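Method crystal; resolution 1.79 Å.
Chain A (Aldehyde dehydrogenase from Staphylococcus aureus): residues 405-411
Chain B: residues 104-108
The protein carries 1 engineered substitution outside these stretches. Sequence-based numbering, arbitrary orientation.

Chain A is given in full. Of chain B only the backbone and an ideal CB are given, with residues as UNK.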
ATOM      1  N   ALA A 405     -11.525  15.457  -8.806  1.00 22.90           N
ATOM      2  CA  ALA A 405     -12.156  16.525  -8.045  1.00 21.91           C
ATOM      3  C   ALA A 405     -13.089  16.017  -6.957  1.00 20.91           C
ATOM      4  O   ALA A 405     -13.578  16.822  -6.158  1.00 24.51           O
ATOM      5  CB  ALA A 405     -12.924  17.458  -8.984  1.00 23.13           C
ATOM      6  N   ASN A 406     -13.353  14.714  -6.906  1.00 19.99           N
ATOM      7  CA  ASN A 406     -14.104  14.147  -5.799  1.00 20.81           C
ATOM      8  C   ASN A 406     -13.117  13.587  -4.788  1.00 21.87           C
ATOM      9  O   ASN A 406     -12.483  12.556  -5.064  1.00 22.44           O
ATOM     10  CB  ASN A 406     -15.052  13.053  -6.285  1.00 23.38           C
ATOM     11  CG  ASN A 406     -16.000  12.573  -5.198  1.00 26.36           C
ATOM     12  OD1 ASN A 406     -15.837  12.902  -4.020  1.00 25.49           O
ATOM     13  ND2 ASN A 406     -16.996  11.787  -5.590  1.00 27.70           N
ATOM     14  N   PRO A 407     -12.948  14.213  -3.619  1.00 21.92           N
ATOM     15  CA  PRO A 407     -11.976  13.695  -2.642  1.00 22.54           C
ATOM     16  C   PRO A 407     -12.355  12.342  -2.066  1.00 24.89           C
ATOM     17  O   PRO A 407     -11.519  11.717  -1.403  1.00 26.00           O
ATOM     18  CB  PRO A 407     -11.960  14.780  -1.558  1.00 24.31           C
ATOM     19  CG  PRO A 407     -13.313  15.399  -1.640  1.00 26.91           C
ATOM     20  CD  PRO A 407     -13.696  15.371  -3.096  1.00 24.43           C
ATOM     21  N   LYS A 408     -13.582  11.872  -2.298  1.00 22.72           N
ATOM     22  CA  LYS A 408     -13.997  10.544  -1.872  1.00 24.64           C
ATOM     23  C   LYS A 408     -13.548   9.456  -2.839  1.00 22.92           C
ATOM     24  O   LYS A 408     -13.745   8.271  -2.551  1.00 22.38           O
ATOM     25  CB  LYS A 408     -15.518  10.510  -1.711  1.00 26.35           C
ATOM     26  CG  LYS A 408     -16.005  11.314  -0.524  1.00 32.22           C
ATOM     27  CD  LYS A 408     -17.442  11.001  -0.170  1.00 35.37           C
ATOM     28  CE  LYS A 408     -17.852  11.786   1.062  1.00 39.64           C
ATOM     29  NZ  LYS A 408     -19.324  11.961   1.167  1.00 41.81           N
ATOM     30  N   LEU A 409     -12.949   9.831  -3.968  1.00 22.46           N
ATOM     31  CA  LEU A 409     -12.404   8.889  -4.931  1.00 20.66           C
ATOM     32  C   LEU A 409     -10.896   8.821  -4.763  1.00 21.33           C
ATOM     33  O   LEU A 409     -10.230   9.859  -4.879  1.00 23.68           O
ATOM     34  CB  LEU A 409     -12.758   9.320  -6.356  1.00 20.27           C
ATOM     35  CG  LEU A 409     -14.208   9.154  -6.810  1.00 20.87           C
ATOM     36  CD1 LEU A 409     -14.353   9.618  -8.246  1.00 22.69           C
ATOM     37  CD2 LEU A 409     -14.678   7.712  -6.670  1.00 22.17           C
ATOM     38  N   PRO A 410     -10.308   7.659  -4.494  1.00 23.00           N
ATOM     39  CA  PRO A 410      -8.845   7.582  -4.441  1.00 25.14           C
ATOM     40  C   PRO A 410      -8.238   7.920  -5.793  1.00 26.12           C
ATOM     41  O   PRO A 410      -8.782   7.576  -6.843  1.00 22.24           O
ATOM     42  CB  PRO A 410      -8.579   6.124  -4.048  1.00 24.39           C
ATOM     43  CG  PRO A 410      -9.805   5.392  -4.480  1.00 23.76           C
ATOM     44  CD  PRO A 410     -10.935   6.351  -4.251  1.00 23.76           C
ATOM     45  N   PHE A 411      -7.109   8.621  -5.761  1.00 23.06           N
ATOM     46  CA  PHE A 411      -6.416   9.045  -6.971  1.00 21.98           C
ATOM     47  C   PHE A 411      -5.033   8.417  -6.987  1.00 22.70           C
ATOM     48  O   PHE A 411      -4.221   8.682  -6.098  1.00 23.60           O
ATOM     49  CB  PHE A 411      -6.315  10.570  -7.046  1.00 19.65           C
ATOM     50  CG  PHE A 411      -5.404  11.058  -8.139  1.00 21.09           C
ATOM     51  CD1 PHE A 411      -5.521  10.564  -9.431  1.00 22.19           C
ATOM     52  CD2 PHE A 411      -4.419  11.999  -7.877  1.00 22.34           C
ATOM     53  CE1 PHE A 411      -4.677  11.006 -10.437  1.00 23.64           C
ATOM     54  CE2 PHE A 411      -3.576  12.446  -8.881  1.00 25.94           C
ATOM     55  CZ  PHE A 411      -3.706  11.948 -10.163  1.00 26.67           C
TER
ATOM     56  N   UNK B 104     -21.707  11.124 -11.325  1.00 23.11           N
ATOM     57  CA  UNK B 104     -21.844   9.917 -10.522  1.00 24.20           C
ATOM     58  C   UNK B 104     -20.459   9.315 -10.325  1.00 25.26           C
ATOM     59  O   UNK B 104     -19.666   9.257 -11.267  1.00 26.69           O
ATOM     60  CB  UNK B 104     -22.794   8.914 -11.181  1.00 24.20           C
ATOM     61  N   UNK B 105     -20.166   8.864  -9.108  1.00 25.65           N
ATOM     62  CA  UNK B 105     -18.831   8.397  -8.751  1.00 24.24           C
ATOM     63  C   UNK B 105     -18.863   6.922  -8.371  1.00 23.33           C
ATOM     64  O   UNK B 105     -19.792   6.464  -7.703  1.00 21.73           O
ATOM     65  CB  UNK B 105     -18.260   9.229  -7.601  1.00 24.24           C
ATOM     66  N   UNK B 106     -17.827   6.192  -8.788  1.00 19.36           N
ATOM     67  CA  UNK B 106     -17.733   4.752  -8.587  1.00 20.93           C
ATOM     68  C   UNK B 106     -16.297   4.349  -8.306  1.00 19.78           C
ATOM     69  O   UNK B 106     -15.352   5.070  -8.629  1.00 21.10           O
ATOM     70  CB  UNK B 106     -18.267   3.999  -9.807  1.00 20.93           C
ATOM     71  N   UNK B 107     -16.149   3.162  -7.722  1.00 21.46           N
ATOM     72  CA  UNK B 107     -14.849   2.534  -7.522  1.00 23.81           C
ATOM     73  C   UNK B 107     -14.957   1.098  -8.010  1.00 25.06           C
ATOM     74  O   UNK B 107     -15.703   0.295  -7.434  1.00 23.25           O
ATOM     75  CB  UNK B 107     -14.410   2.595  -6.058  1.00 23.81           C
ATOM     76  N   UNK B 108     -14.225   0.779  -9.074  1.00 22.70           N
ATOM     77  CA  UNK B 108     -14.135  -0.574  -9.602  1.00 25.52           C
ATOM     78  C   UNK B 108     -12.999  -1.313  -8.905  1.00 26.21           C
ATOM     79  O   UNK B 108     -11.897  -0.774  -8.768  1.00 26.26           O
ATOM     80  CB  UNK B 108     -13.924  -0.557 -11.117  1.00 25.52           C
TER

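The chain B backbone runs as an extended strand past a type I turn of chain A, Asn A406 to Leu A409, closed by the backbone hydrogen bond from Leu A409 N to Asn A406 O (3.0 Å). Strand geometry should send successive CA-to-CB bonds to alternating sides, so each position can be tested by its bond direction and by what chain A places near the ideal CB.

Position 104 has phi/psi of -110/137, and its CA-to-CB bond points away from chain A, with no atom of the other stretch within 5.5 Å of the ideal CB. Chain A therefore sets almost no restriction here, and polar, charged or long flexible side chains would all be acceptable. The deposited residue is Lys B104, whose side chain comes no nearer to the chain A stretch than the 8.5 Å between Lys B104 CB and Asn A406 ND2.

Position 105 (-117/141) points toward chain A. Its ideal CB lies 3.5 Å from Asn A406 ND2 and 4.0 Å from Leu A409 CD1, so an amide donor and a methyl group both sit close to it. The amide is held in a defined way: chi1 of Asn A406 is t, and its OD1 accepts a hydrogen bond from Lys A408 N (3.0 Å, 157° at the hydrogen), which identifies the oxygen side and leaves ND2 directed at the strand. With so little distance available, a small side chain is favoured, and one bearing an acceptor would use the donor; serine and threonine are natural candidates, while alanine would fit but leave this donor unanswered from here. The deposited residue is Ser B105. In the m rotamer its OG accepts a hydrogen bond from Asn A406 ND2 at 2.9 Å, with an angle of 146° at the hydrogen, while its CB keeps the 4.0 Å contact with Leu A409 CD1.

Position 106 (-144/161) turns its CB away, and again nothing of chain A lies within 5.5 Å of the ideal CB. Aromatic, beta-branched or polar residues would suit such an extended backbone. Tyr B106 is found, and its contact with chain A comes through the backbone: its O lies 3.4 Å from Leu A409 CD2.

Position 107 (-131/114) points toward chain A once more, but with more room: the ideal CB is 5.2 Å from Leu A409 CD2 and 5.4 Å from Pro A410 CD. Both neighbours are apolar, and the gap calls for a side chain that extends beyond CB, so isoleucine, leucine, valine or methionine are plausible. Ile B107 is deposited, with chi1 m and chi2 t. Its CG1 comes to 3.9 Å from Leu A409 CD2, and its CD1 reaches 3.6 Å from Pro A410 CD, so one extended branch touches both residues.

Position 108 (-88/133) lies beyond the reach of chain A, with its ideal CB again free of neighbours within 5.5 Å. The choice is open, and Lys B108 occupies it, hydrogen-bonding through NZ elsewhere in the structure.

Chain B, residues 104-108: KSYIK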
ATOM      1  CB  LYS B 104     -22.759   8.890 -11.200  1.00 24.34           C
ATOM      2  CG  LYS B 104     -24.160   9.384 -11.528  1.00 30.83           C
ATOM      3  CD  LYS B 104     -24.766  10.209 -10.407  1.00 37.75           C
ATOM      4  CE  LYS B 104     -26.003  10.948 -10.892  1.00 40.92           C
ATOM      5  NZ  LYS B 104     -26.430  12.008  -9.937  1.00 42.31           N
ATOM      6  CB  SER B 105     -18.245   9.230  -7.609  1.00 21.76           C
ATOM      7  OG  SER B 105     -18.220  10.608  -7.946  1.00 20.31           O
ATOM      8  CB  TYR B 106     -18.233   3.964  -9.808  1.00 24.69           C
ATOM      9  CG  TYR B 106     -19.573   4.403 -10.335  1.00 24.82           C
ATOM     10  CD1 TYR B 106     -20.745   3.859  -9.832  1.00 27.31           C
ATOM     11  CD2 TYR B 106     -19.667   5.364 -11.333  1.00 27.87           C
ATOM     12  CE1 TYR B 106     -21.976   4.257 -10.308  1.00 29.15           C
ATOM     13  CE2 TYR B 106     -20.893   5.769 -11.814  1.00 30.03           C
ATOM     14  CZ  TYR B 106     -22.042   5.215 -11.301  1.00 30.59           C
ATOM     15  OH  TYR B 106     -23.264   5.621 -11.782  1.00 35.09           O
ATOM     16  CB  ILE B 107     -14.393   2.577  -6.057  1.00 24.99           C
ATOM     17  CG1 ILE B 107     -14.152   4.026  -5.628  1.00 24.08           C
ATOM     18  CG2 ILE B 107     -13.128   1.740  -5.877  1.00 26.73           C
ATOM     19  CD1 ILE B 107     -13.766   4.186  -4.176  1.00 26.15           C
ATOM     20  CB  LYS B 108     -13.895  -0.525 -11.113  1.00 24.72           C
ATOM     21  CG  LYS B 108     -13.369  -1.810 -11.738  1.00 25.57           C
ATOM     22  CD  LYS B 108     -14.485  -2.813 -11.956  1.00 27.21           C
ATOM     23  CE  LYS B 108     -14.033  -3.935 -12.878  1.00 32.10           C
ATOM     24  NZ  LYS B 108     -15.168  -4.785 -13.327  1.00 32.00           N
TER
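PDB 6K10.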